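Local atomic coordinates of protease Do-like 2, chloroplastic (Arabidopsis thaliana, PDB entry 4FLN), a protein that performs, as a chloroplast serine protease, the primary cleavage of the photodamaged D1 protein of plant photosystem II. Residues 145-150 / 315-320; 169-174 / 187-192; 372-377 / 493-498; 458-463 / 477-482. One frame throughout, in Å; residues are numbered along the deposited sequence.

Contact 1. Residues 145-150 / 315-320; sequences LPRLQD and PFRSSE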
loop_
_atom_site.group_PDB
_atom_site.type_symbol
_atom_site.label_atom_id
_atom_site.label_comp_id
_atom_site.label_asym_id
_atom_site.label_seq_id
_atom_site.Cartn_x
_atom_site.Cartn_y
_atom_site.Cartn_z
ATOM N N LEU B 145 -11.753 44.219 5.456
ATOM C CA LEU B 145 -11.621 42.876 6.003
ATOM C C LEU B 145 -12.907 42.407 6.705
ATOM O O LEU B 145 -13.429 43.089 7.588
ATOM C CB LEU B 145 -10.426 42.829 6.958
ATOM C CG LEU B 145 -10.005 41.492 7.557
ATOM C CD1 LEU B 145 -8.927 40.845 6.712
ATOM C CD2 LEU B 145 -9.516 41.707 8.975
ATOM N N PRO B 146 -13.409 41.224 6.317
ATOM C CA PRO B 146 -14.660 40.621 6.794
ATOM C C PRO B 146 -14.634 40.238 8.268
ATOM O O PRO B 146 -13.578 40.263 8.898
ATOM C CB PRO B 146 -14.784 39.355 5.942
ATOM C CG PRO B 146 -13.399 39.036 5.551
ATOM C CD PRO B 146 -12.725 40.350 5.349
ATOM N N ARG B 147 -15.804 39.911 8.808
ATOM C CA ARG B 147 -15.897 39.369 10.153
ATOM C C ARG B 147 -16.272 37.897 10.058
ATOM O O ARG B 147 -16.842 37.455 9.061
ATOM C CB ARG B 147 -16.904 40.152 11.000
ATOM C CG ARG B 147 -16.521 41.620 11.154
ATOM C CD ARG B 147 -17.280 42.358 12.257
ATOM N NE ARG B 147 -16.538 43.551 12.676
ATOM C CZ ARG B 147 -15.691 43.591 13.705
ATOM N NH1 ARG B 147 -15.489 42.507 14.448
ATOM N NH2 ARG B 147 -15.048 44.716 13.998
ATOM N N LEU B 148 -15.899 37.127 11.072
ATOM C CA LEU B 148 -16.266 35.723 11.113
ATOM C C LEU B 148 -17.757 35.547 10.870
ATOM O O LEU B 148 -18.584 36.246 11.456
ATOM C CB LEU B 148 -15.899 35.109 12.460
ATOM C CG LEU B 148 -14.415 34.944 12.788
ATOM C CD1 LEU B 148 -14.260 34.191 14.099
ATOM C CD2 LEU B 148 -13.666 34.225 11.664
ATOM N N GLN B 149 -18.080 34.601 9.993
ATOM C CA GLN B 149 -19.457 34.257 9.642
ATOM C C GLN B 149 -20.018 35.112 8.519
ATOM O O GLN B 149 -21.100 34.850 8.018
ATOM C CB GLN B 149 -20.366 34.307 10.866
ATOM C CG GLN B 149 -21.741 33.726 10.618
ATOM C CD GLN B 149 -22.433 33.324 11.897
ATOM O OE1 GLN B 149 -21.934 33.586 12.994
ATOM N NE2 GLN B 149 -23.581 32.677 11.767
ATOM N N ASP B 150 -19.276 36.131 8.109
ATOM C CA ASP B 150 -19.648 36.885 6.919
ATOM C C ASP B 150 -19.767 35.935 5.725
ATOM O O ASP B 150 -18.943 35.035 5.531
ATOM C CB ASP B 150 -18.618 37.977 6.628
ATOM C CG ASP B 150 -18.907 39.273 7.370
ATOM O OD1 ASP B 150 -19.574 39.229 8.426
ATOM O OD2 ASP B 150 -18.469 40.342 6.888
ATOM N N PRO B 315 -3.646 43.268 20.660
ATOM C CA PRO B 315 -4.921 43.869 20.245
ATOM C C PRO B 315 -5.042 44.042 18.728
ATOM O O PRO B 315 -4.117 44.506 18.064
ATOM C CB PRO B 315 -4.919 45.236 20.953
ATOM C CG PRO B 315 -3.536 45.400 21.537
ATOM C CD PRO B 315 -3.029 44.016 21.764
ATOM N N PHE B 316 -6.193 43.665 18.190
ATOM C CA PHE B 316 -6.367 43.595 16.749
ATOM C C PHE B 316 -7.524 44.488 16.322
ATOM O O PHE B 316 -7.328 45.574 15.779
ATOM C CB PHE B 316 -6.635 42.134 16.365
ATOM C CG PHE B 316 -6.875 41.912 14.900
ATOM C CD1 PHE B 316 -6.467 42.843 13.963
ATOM C CD2 PHE B 316 -7.524 40.767 14.467
ATOM C CE1 PHE B 316 -6.698 42.630 12.619
ATOM C CE2 PHE B 316 -7.764 40.551 13.129
ATOM C CZ PHE B 316 -7.350 41.482 12.202
ATOM N N ARG B 317 -8.734 44.014 16.583
ATOM C CA ARG B 317 -9.944 44.791 16.364
ATOM C C ARG B 317 -10.846 44.514 17.564
ATOM O O ARG B 317 -10.568 43.610 18.356
ATOM C CB ARG B 317 -10.613 44.455 15.022
ATOM C CG ARG B 317 -11.247 43.068 14.939
ATOM C CD ARG B 317 -10.760 42.286 13.715
ATOM N NE ARG B 317 -11.350 42.738 12.456
ATOM C CZ ARG B 317 -11.883 41.923 11.549
ATOM N NH1 ARG B 317 -11.910 40.617 11.761
ATOM N NH2 ARG B 317 -12.392 42.411 10.429
ATOM N N SER B 318 -11.936 45.258 17.682
ATOM C CA SER B 318 -12.556 45.520 18.976
ATOM C C SER B 318 -12.662 44.323 19.935
ATOM O O SER B 318 -12.297 44.440 21.107
ATOM C CB SER B 318 -13.937 46.130 18.745
ATOM O OG SER B 318 -14.179 46.288 17.355
ATOM N N SER B 319 -13.165 43.188 19.460
ATOM C CA SER B 319 -13.301 42.007 20.318
ATOM C C SER B 319 -12.161 40.996 20.144
ATOM O O SER B 319 -12.142 39.946 20.795
ATOM C CB SER B 319 -14.651 41.328 20.071
ATOM O OG SER B 319 -15.160 40.745 21.258
ATOM N N GLU B 320 -11.208 41.318 19.273
ATOM C CA GLU B 320 -10.268 40.317 18.773
ATOM C C GLU B 320 -8.801 40.555 19.135
ATOM O O GLU B 320 -8.373 41.684 19.374
ATOM C CB GLU B 320 -10.398 40.198 17.249
ATOM C CG GLU B 320 -11.834 40.064 16.748
ATOM C CD GLU B 320 -11.925 39.756 15.257
ATOM O OE1 GLU B 320 -13.007 39.976 14.671
ATOM O OE2 GLU B 320 -10.922 39.291 14.672
#
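Two beta turns, a type II turn at Arg147–Asp150 in the trypsin-like protease domain and a type I turn at Arg317–Glu320 in the first PDZ domain, face each other across a domain boundary and are joined by a salt-bridge network. Arg317 is its central residue. From CB, which points at the protease loop, CG takes the crowded position between the backbone N and the carbonyl carbon, and the chain bends at chi2 and chi3. CD then passes over one face of the Phe316 ring, 3.5 Å above its plane. NE lies over the guanidinium of Arg147, and the two like-charged groups are stacked with centres 4.7 Å apart and planes at 16°. Over one face of the Arg317 guanidinium sits Leu145 CD2, which also touches Phe316 CZ. At the tip Arg317 NH2 donates to Pro146 O (2.9 Å, 163°); the acceptor lies in the guanidinium plane, but the donor stands above the carbonyl plane. Arg317 NH1 adds a weak bond to the same oxygen and a salt bridge to Glu320 OE1 (3.2 Å). That carboxylate probably eases the repulsion between the two arginines, because it serves both: Arg147, extended from CG to NE, brings NH1 within 3.6 Å of Glu320 OE1, with guanidinium and carboxylate planes turned 84° apart.

Contact 2. Residues 169-174 / 187-192; sequences GVVSRI and LGIQID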
loop_
_atom_site.group_PDB
_atom_site.type_symbol
_atom_site.label_atom_id
_atom_site.label_comp_id
_atom_site.label_asym_id
_atom_site.label_seq_id
_atom_site.Cartn_x
_atom_site.Cartn_y
_atom_site.Cartn_z
ATOM N N GLY B 169 -20.095 30.190 1.203
ATOM C CA GLY B 169 -19.765 29.674 2.520
ATOM C C GLY B 169 -19.687 30.865 3.449
ATOM O O GLY B 169 -20.231 31.923 3.133
ATOM N N VAL B 170 -19.041 30.712 4.598
ATOM C CA VAL B 170 -18.777 31.889 5.423
ATOM C C VAL B 170 -17.281 32.079 5.661
ATOM O O VAL B 170 -16.471 31.200 5.355
ATOM C CB VAL B 170 -19.499 31.796 6.790
ATOM C CG1 VAL B 170 -20.978 31.690 6.582
ATOM C CG2 VAL B 170 -18.985 30.596 7.603
ATOM N N VAL B 171 -16.915 33.198 6.269
ATOM C CA VAL B 171 -15.542 33.337 6.685
ATOM C C VAL B 171 -15.519 32.520 7.945
ATOM O O VAL B 171 -16.200 32.860 8.899
ATOM C CB VAL B 171 -15.210 34.790 7.050
ATOM C CG1 VAL B 171 -13.946 34.840 7.886
ATOM C CG2 VAL B 171 -15.068 35.646 5.794
ATOM N N SER B 172 -14.773 31.423 7.939
ATOM C CA SER B 172 -14.667 30.580 9.123
ATOM C C SER B 172 -13.599 31.042 10.098
ATOM O O SER B 172 -13.788 30.963 11.312
ATOM C CB SER B 172 -14.486 29.094 8.763
ATOM O OG SER B 172 -13.682 28.918 7.617
ATOM N N ARG B 173 -12.466 31.489 9.557
ATOM C CA ARG B 173 -11.294 31.795 10.373
ATOM C C ARG B 173 -10.478 32.963 9.838
ATOM O O ARG B 173 -10.196 33.037 8.637
ATOM C CB ARG B 173 -10.398 30.558 10.459
ATOM C CG ARG B 173 -9.592 30.461 11.734
ATOM C CD ARG B 173 -8.920 29.117 11.855
ATOM N NE ARG B 173 -8.388 28.927 13.196
ATOM C CZ ARG B 173 -7.398 28.094 13.499
ATOM N NH1 ARG B 173 -6.816 27.367 12.550
ATOM N NH2 ARG B 173 -6.984 27.995 14.755
ATOM N N ILE B 174 -10.086 33.866 10.732
ATOM C CA ILE B 174 -9.099 34.892 10.405
ATOM C C ILE B 174 -7.847 34.662 11.237
ATOM O O ILE B 174 -7.830 34.914 12.439
ATOM C CB ILE B 174 -9.634 36.304 10.672
ATOM C CG1 ILE B 174 -10.714 36.659 9.662
ATOM C CG2 ILE B 174 -8.520 37.319 10.567
ATOM C CD1 ILE B 174 -11.738 37.594 10.219
ATOM N N LEU B 187 -1.428 37.472 7.280
ATOM C CA LEU B 187 -2.815 37.302 7.658
ATOM C C LEU B 187 -3.485 36.515 6.533
ATOM O O LEU B 187 -3.035 36.567 5.386
ATOM C CB LEU B 187 -3.468 38.669 7.853
ATOM C CG LEU B 187 -4.923 38.799 8.311
ATOM C CD1 LEU B 187 -5.089 38.366 9.760
ATOM C CD2 LEU B 187 -5.383 40.235 8.144
ATOM N N GLY B 188 -4.524 35.754 6.869
ATOM C CA GLY B 188 -5.274 34.998 5.884
ATOM C C GLY B 188 -6.696 34.756 6.344
ATOM O O GLY B 188 -6.964 34.742 7.541
ATOM N N ILE B 189 -7.604 34.560 5.391
ATOM C CA ILE B 189 -9.001 34.283 5.694
ATOM C C ILE B 189 -9.313 32.848 5.318
ATOM O O ILE B 189 -9.025 32.428 4.205
ATOM C CB ILE B 189 -9.953 35.199 4.891
ATOM C CG1 ILE B 189 -9.628 36.672 5.139
ATOM C CG2 ILE B 189 -11.411 34.910 5.233
ATOM C CD1 ILE B 189 -10.298 37.605 4.152
ATOM N N GLN B 190 -9.888 32.097 6.254
ATOM C CA GLN B 190 -10.373 30.746 5.984
ATOM C C GLN B 190 -11.855 30.795 5.648
ATOM O O GLN B 190 -12.623 31.495 6.304
ATOM C CB GLN B 190 -10.206 29.880 7.215
ATOM C CG GLN B 190 -9.049 28.922 7.211
ATOM C CD GLN B 190 -9.091 28.000 8.423
ATOM O OE1 GLN B 190 -10.155 27.490 8.788
ATOM N NE2 GLN B 190 -7.937 27.784 9.049
ATOM N N ILE B 191 -12.268 30.050 4.634
ATOM C CA ILE B 191 -13.689 29.956 4.325
ATOM C C ILE B 191 -14.208 28.529 4.396
ATOM O O ILE B 191 -13.468 27.561 4.274
ATOM C CB ILE B 191 -14.051 30.562 2.943
ATOM C CG1 ILE B 191 -13.268 29.867 1.830
ATOM C CG2 ILE B 191 -13.849 32.095 2.926
ATOM C CD1 ILE B 191 -14.106 29.632 0.603
ATOM N N ASP B 192 -15.518 28.443 4.524
ATOM C CA ASP B 192 -16.276 27.257 4.888
ATOM C C ASP B 192 -16.515 26.386 3.650
ATOM O O ASP B 192 -17.244 25.405 3.696
ATOM C CB ASP B 192 -17.598 27.791 5.460
ATOM C CG ASP B 192 -18.539 26.720 5.911
ATOM O OD1 ASP B 192 -19.385 26.302 5.091
ATOM O OD2 ASP B 192 -18.467 26.336 7.095
#
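Leu187 opens this side of an antiparallel hairpin by turning CD1 onto Ile174 CG2, 3.7 Å away, the two side chains lying next to each other and pointing the same way. Gly188 follows, its carbonyl O receiving a CA-H...O contact from Ile174. Ile189 forms a non-hydrogen-bonded pair with Ile174, and its CG2 touches both methyls of Val171, crossing that side chain obliquely. At Gln190 a classic beta bulge shifts the register, for Ser172 and Arg173 both face it. Gln190 N donates almost straight to Arg173 O (2.6 Å, 178°), while Gln190 O accepts from Ser172 N at 2.7 Å and Arg173 N at 3.3 Å, both from above the carbonyl plane; Ser172 OG adds a weak third bond. The Gln190 amide runs beside the extended Arg173 chain, its NE2 at the edge of the guanidinium, whose NH2 bonds Gly160 and Thr163 of a second subunit. Ile191 pairs with Val171, and Asp192 N closes the ladder on Val170 O (3.0 Å). The hairpin belongs to the second six-stranded barrel of the chymotrypsin-like fold, strand 165-178 bordering strand 151-156 and strand 185-191 bordering strand 228-232.

Contact 3. Residues 372-377 / 493-498; sequences YIIVAG and YGIPSE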
loop_
_atom_site.group_PDB
_atom_site.type_symbol
_atom_site.label_atom_id
_atom_site.label_comp_id
_atom_site.label_asym_id
_atom_site.label_seq_id
_atom_site.Cartn_x
_atom_site.Cartn_y
_atom_site.Cartn_z
ATOM N N TYR B 372 25.575 27.773 -11.569
ATOM C CA TYR B 372 26.421 26.594 -11.528
ATOM C C TYR B 372 27.794 26.860 -12.122
ATOM O O TYR B 372 27.945 27.702 -13.003
ATOM C CB TYR B 372 25.737 25.394 -12.192
ATOM C CG TYR B 372 25.761 25.375 -13.700
ATOM C CD1 TYR B 372 26.730 24.649 -14.385
ATOM C CD2 TYR B 372 24.802 26.053 -14.441
ATOM C CE1 TYR B 372 26.754 24.613 -15.765
ATOM C CE2 TYR B 372 24.816 26.021 -15.824
ATOM C CZ TYR B 372 25.793 25.299 -16.482
ATOM O OH TYR B 372 25.818 25.264 -17.856
ATOM N N ILE B 373 28.794 26.155 -11.609
ATOM C CA ILE B 373 30.139 26.198 -12.165
ATOM C C ILE B 373 30.747 24.794 -12.117
ATOM O O ILE B 373 30.537 24.052 -11.154
ATOM C CB ILE B 373 31.024 27.249 -11.443
ATOM C CG1 ILE B 373 32.420 27.299 -12.057
ATOM C CG2 ILE B 373 31.096 26.975 -9.953
ATOM C CD1 ILE B 373 33.272 28.441 -11.531
ATOM N N ILE B 374 31.466 24.422 -13.171
ATOM C CA ILE B 374 32.052 23.090 -13.276
ATOM C C ILE B 374 33.568 23.155 -13.427
ATOM O O ILE B 374 34.085 23.796 -14.337
ATOM C CB ILE B 374 31.466 22.319 -14.472
ATOM C CG1 ILE B 374 29.942 22.407 -14.467
ATOM C CG2 ILE B 374 31.894 20.860 -14.442
ATOM C CD1 ILE B 374 29.282 21.612 -15.573
ATOM N N VAL B 375 34.279 22.503 -12.518
ATOM C CA VAL B 375 35.735 22.444 -12.582
ATOM C C VAL B 375 36.195 20.997 -12.582
ATOM O O VAL B 375 35.872 20.240 -11.671
ATOM C CB VAL B 375 36.399 23.140 -11.379
ATOM C CG1 VAL B 375 37.805 23.571 -11.749
ATOM C CG2 VAL B 375 35.580 24.330 -10.927
ATOM N N ALA B 376 36.948 20.612 -13.602
ATOM C CA ALA B 376 37.459 19.253 -13.684
ATOM C C ALA B 376 36.311 18.240 -13.580
ATOM O O ALA B 376 36.472 17.133 -13.046
ATOM C CB ALA B 376 38.501 19.019 -12.597
ATOM N N GLY B 377 35.150 18.624 -14.096
ATOM C CA GLY B 377 33.993 17.755 -14.055
ATOM C C GLY B 377 33.274 17.828 -12.721
ATOM O O GLY B 377 32.237 17.182 -12.544
ATOM N N TYR B 493 29.378 14.665 -21.833
ATOM C CA TYR B 493 28.292 14.421 -20.877
ATOM C C TYR B 493 26.804 14.640 -21.224
ATOM O O TYR B 493 25.973 13.804 -20.875
ATOM C CB TYR B 493 28.670 14.900 -19.473
ATOM C CG TYR B 493 29.507 13.840 -18.804
ATOM C CD1 TYR B 493 30.879 13.770 -19.024
ATOM C CD2 TYR B 493 28.917 12.853 -18.026
ATOM C CE1 TYR B 493 31.643 12.775 -18.448
ATOM C CE2 TYR B 493 29.676 11.855 -17.444
ATOM C CZ TYR B 493 31.038 11.824 -17.661
ATOM O OH TYR B 493 31.798 10.840 -17.084
ATOM N N GLY B 494 26.448 15.745 -21.870
ATOM C CA GLY B 494 27.376 16.783 -22.247
ATOM C C GLY B 494 26.627 18.092 -22.123
ATOM O O GLY B 494 25.392 18.148 -22.184
ATOM N N ILE B 495 27.386 19.161 -21.951
ATOM C CA ILE B 495 26.825 20.376 -21.404
ATOM C C ILE B 495 27.331 21.562 -22.204
ATOM O O ILE B 495 28.494 21.603 -22.611
ATOM C CB ILE B 495 27.207 20.510 -19.907
ATOM C CG1 ILE B 495 27.024 19.169 -19.185
ATOM C CG2 ILE B 495 26.388 21.584 -19.222
ATOM C CD1 ILE B 495 27.454 19.176 -17.729
ATOM N N PRO B 496 26.444 22.532 -22.441
ATOM C CA PRO B 496 26.742 23.705 -23.264
ATOM C C PRO B 496 27.893 24.535 -22.721
ATOM O O PRO B 496 28.788 24.905 -23.480
ATOM C CB PRO B 496 25.448 24.513 -23.175
ATOM C CG PRO B 496 24.388 23.497 -22.894
ATOM C CD PRO B 496 25.036 22.499 -22.008
ATOM N N SER B 497 27.869 24.808 -21.419
ATOM C CA SER B 497 28.778 25.779 -20.816
ATOM C C SER B 497 29.297 25.352 -19.449
ATOM O O SER B 497 28.617 24.644 -18.711
ATOM C CB SER B 497 28.088 27.139 -20.694
ATOM O OG SER B 497 28.658 27.903 -19.647
ATOM N N GLU B 498 30.501 25.807 -19.117
ATOM C CA GLU B 498 31.122 25.493 -17.836
ATOM C C GLU B 498 30.402 26.210 -16.707
ATOM O O GLU B 498 30.444 25.778 -15.553
ATOM C CB GLU B 498 32.587 25.919 -17.841
ATOM C CG GLU B 498 32.786 27.414 -17.952
ATOM C CD GLU B 498 33.770 27.941 -16.932
ATOM O OE1 GLU B 498 33.754 29.162 -16.670
ATOM O OE2 GLU B 498 34.559 27.137 -16.393
#
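The backbones of 372-377 and 493-498 meet closely at one point, where Ile374 N, at the middle of strand 373-375, donates to Glu498 O (2.9 Å, 135°) in the plane of that carbonyl. The same oxygen, Glu498 O, takes a CA-H...O contact from Ile373 CA at 3.4 Å, so one loop carbonyl serves two successive residues of the strand.

Tyr372 reaches the loop from one side of this point. Its CG occupies the crowded position between the backbone N and the carbonyl carbon (chi1 79°), and the ring extends alongside the loop until Tyr372 OH stands 3.0 Å from Ser497 O. That oxygen lies at the ring edge, near its plane; the hydroxyl also rests against Ile495 CG2. Ile374 supplies the second side-chain contact. With CG1 anti to the carbonyl carbon, it lays CG1 at the Tyr372 ring edge and against Glu498 O, then meets Ile495 tip to tip, CD1 to CD1 at 3.7 Å. Ile495 is buried, and it follows a cis peptide between Tyr493 and Gly494. Ser497 turns its OG elsewhere, to Arg499 O.

The contact therefore ties the chain leaving helix 479-493 back to the edge of the second PDZ domain's sheet. Strand 373-375 pairs on with strand 378-382, Ile373 packs on helix 450-459, and Ile495 touches Leu490 of helix 479-493. From the protease domain of the same chain, Trp66 stands edge-to-face with Tyr372 and also packs on Ile495.

Contact 4. Residues 458-463 / 477-482; sequences DMCKDK and LEREAS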
loop_
_atom_site.group_PDB
_atom_site.type_symbol
_atom_site.label_atom_id
_atom_site.label_comp_id
_atom_site.label_asym_id
_atom_site.label_seq_id
_atom_site.Cartn_x
_atom_site.Cartn_y
_atom_site.Cartn_z
ATOM N N ASP B 458 39.072 31.424 -11.063
ATOM C CA ASP B 458 39.637 32.233 -12.141
ATOM C C ASP B 458 40.937 32.951 -11.748
ATOM O O ASP B 458 41.819 33.151 -12.579
ATOM C CB ASP B 458 38.608 33.243 -12.656
ATOM C CG ASP B 458 37.339 32.581 -13.171
ATOM O OD1 ASP B 458 37.353 31.355 -13.421
ATOM O OD2 ASP B 458 36.326 33.295 -13.333
ATOM N N MET B 459 41.055 33.334 -10.484
ATOM C CA MET B 459 42.272 33.974 -10.006
ATOM C C MET B 459 43.359 32.963 -9.663
ATOM O O MET B 459 44.475 33.348 -9.332
ATOM C CB MET B 459 41.981 34.840 -8.781
ATOM C CG MET B 459 41.130 36.047 -9.083
ATOM S SD MET B 459 41.918 37.102 -10.315
ATOM C CE MET B 459 40.569 38.204 -10.748
ATOM N N CYS B 460 43.045 31.673 -9.735
ATOM C CA CYS B 460 43.995 30.664 -9.275
ATOM C C CYS B 460 45.079 30.381 -10.307
ATOM O O CYS B 460 44.799 29.933 -11.419
ATOM C CB CYS B 460 43.274 29.358 -8.913
ATOM S SG CYS B 460 44.351 28.082 -8.177
ATOM N N LYS B 461 46.315 30.682 -9.932
ATOM C CA LYS B 461 47.476 30.314 -10.731
ATOM C C LYS B 461 48.213 29.094 -10.168
ATOM O O LYS B 461 49.238 28.681 -10.714
ATOM C CB LYS B 461 48.418 31.515 -10.909
ATOM C CG LYS B 461 47.758 32.864 -10.598
ATOM C CD LYS B 461 48.431 34.047 -11.289
ATOM C CE LYS B 461 48.111 34.064 -12.776
ATOM N NZ LYS B 461 46.667 33.781 -13.025
ATOM N N ASP B 462 47.695 28.527 -9.076
ATOM C CA ASP B 462 48.454 27.541 -8.298
ATOM C C ASP B 462 48.556 26.176 -8.935
ATOM O O ASP B 462 47.876 25.874 -9.912
ATOM C CB ASP B 462 47.828 27.351 -6.923
ATOM C CG ASP B 462 48.231 28.426 -5.954
ATOM O OD1 ASP B 462 49.402 28.869 -6.034
ATOM O OD2 ASP B 462 47.377 28.822 -5.121
ATOM N N LYS B 463 49.363 25.327 -8.312
ATOM C CA LYS B 463 49.662 24.015 -8.859
ATOM C C LYS B 463 48.407 23.165 -8.803
ATOM O O LYS B 463 47.990 22.582 -9.803
ATOM C CB LYS B 463 50.794 23.364 -8.059
ATOM C CG LYS B 463 51.093 21.913 -8.421
ATOM C CD LYS B 463 51.421 21.737 -9.893
ATOM C CE LYS B 463 51.928 20.329 -10.175
ATOM N NZ LYS B 463 52.158 20.095 -11.629
ATOM N N LEU B 477 43.073 18.496 -7.198
ATOM C CA LEU B 477 43.137 18.370 -8.644
ATOM C C LEU B 477 44.247 19.234 -9.192
ATOM O O LEU B 477 44.598 20.248 -8.590
ATOM C CB LEU B 477 41.811 18.772 -9.272
ATOM C CG LEU B 477 40.702 17.790 -8.917
ATOM C CD1 LEU B 477 39.620 18.482 -8.114
ATOM C CD2 LEU B 477 40.146 17.175 -10.178
ATOM N N GLU B 478 44.801 18.828 -10.330
ATOM C CA GLU B 478 45.864 19.595 -10.975
ATOM C C GLU B 478 45.304 20.635 -11.957
ATOM O O GLU B 478 44.569 20.291 -12.889
ATOM C CB GLU B 478 46.832 18.654 -11.688
ATOM C CG GLU B 478 48.259 19.138 -11.667
ATOM C CD GLU B 478 49.104 18.512 -12.757
ATOM O OE1 GLU B 478 49.880 19.258 -13.398
ATOM O OE2 GLU B 478 48.994 17.283 -12.971
ATOM N N ARG B 479 45.659 21.903 -11.752
ATOM C CA ARG B 479 45.100 22.998 -12.552
ATOM C C ARG B 479 45.185 22.787 -14.061
ATOM O O ARG B 479 44.169 22.840 -14.755
ATOM C CB ARG B 479 45.746 24.338 -12.192
ATOM C CG ARG B 479 44.946 25.155 -11.194
ATOM C CD ARG B 479 45.411 26.599 -11.119
ATOM N NE ARG B 479 45.413 27.226 -12.431
ATOM C CZ ARG B 479 46.514 27.550 -13.095
ATOM N NH1 ARG B 479 47.704 27.319 -12.564
ATOM N NH2 ARG B 479 46.427 28.118 -14.286
ATOM N N GLU B 480 46.393 22.550 -14.566
ATOM C CA GLU B 480 46.609 22.539 -16.009
ATOM C C GLU B 480 45.845 21.407 -16.693
ATOM O O GLU B 480 45.260 21.600 -17.762
ATOM C CB GLU B 480 48.107 22.482 -16.340
ATOM N N ALA B 481 45.843 20.236 -16.069
ATOM C CA ALA B 481 45.127 19.086 -16.612
ATOM C C ALA B 481 43.615 19.299 -16.578
ATOM O O ALA B 481 42.900 18.841 -17.469
ATOM C CB ALA B 481 45.506 17.813 -15.859
ATOM N N SER B 482 43.129 19.983 -15.545
ATOM C CA SER B 482 41.706 20.286 -15.436
ATOM C C SER B 482 41.238 21.111 -16.621
ATOM O O SER B 482 40.163 20.881 -17.170
ATOM C CB SER B 482 41.404 21.039 -14.140
ATOM O OG SER B 482 41.430 20.166 -13.028
HETATM O O HOH W 1 48.383 22.652 -13.149
#
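A bend at chi3 (54°) folds the end of Arg479 over the loop 460-462, and a bend at chi2 (57°) swings Lys463, whose CB points away, back to Glu478. The Arg479 guanidinium lies with one face over Lys461 CA, 3.5 Å above the plane. Arg479 NH1 donates to Asp462 O (3.0 Å), which lies at the edge of the group, although the position of this oxygen is less certain. Cys460 SG, anti to the backbone N, sits against Arg479 CD and accepts a weak bond from Asp462 N. All this takes place at the start of helix 479-493 in the second PDZ domain, with Glu478 at the N-cap position between strand 474-478 and the helix. There Arg479 N donates to Lys463 O (3.1 Å, 169°) in the carbonyl plane, so a carbonyl from the loop after helix 450-459 meets one of the first amides of the next helix. A water links Glu480 N to the same oxygen, weakly on the Lys463 side. One turn on, Ser482 grips Glu478 O with both N and OG. Lys463 NZ forms a salt bridge with Glu478 OE1 (3.0 Å), approaching from above the carboxylate plane, while Lys463 also packs on Glu269 of another subunit.

How the contacts relate
The four contacts fall into two pairs on opposite sides of the chain's centre. Contacts 1 and 2, centres about 11 Å apart, meet at the second protease barrel: Val171 probably bonds through its O to Gln149 N and through its N to Asp150 O, both at 2.8 Å, and Ile174 CD1 touches Arg317 NH1 of the first PDZ domain. Both meet a second subunit. Contact 2 is nearer catalysis, the Ile191 side chain about 11 Å from that of Ser200, probably a charge-relay residue. Contacts 3 and 4, centres about 16 Å apart, belong to the second PDZ domain and touch where Ala376 CB packs on Leu477 CD2 (3.5 Å). Contacts 1 and 4 have centres about 65 Å apart.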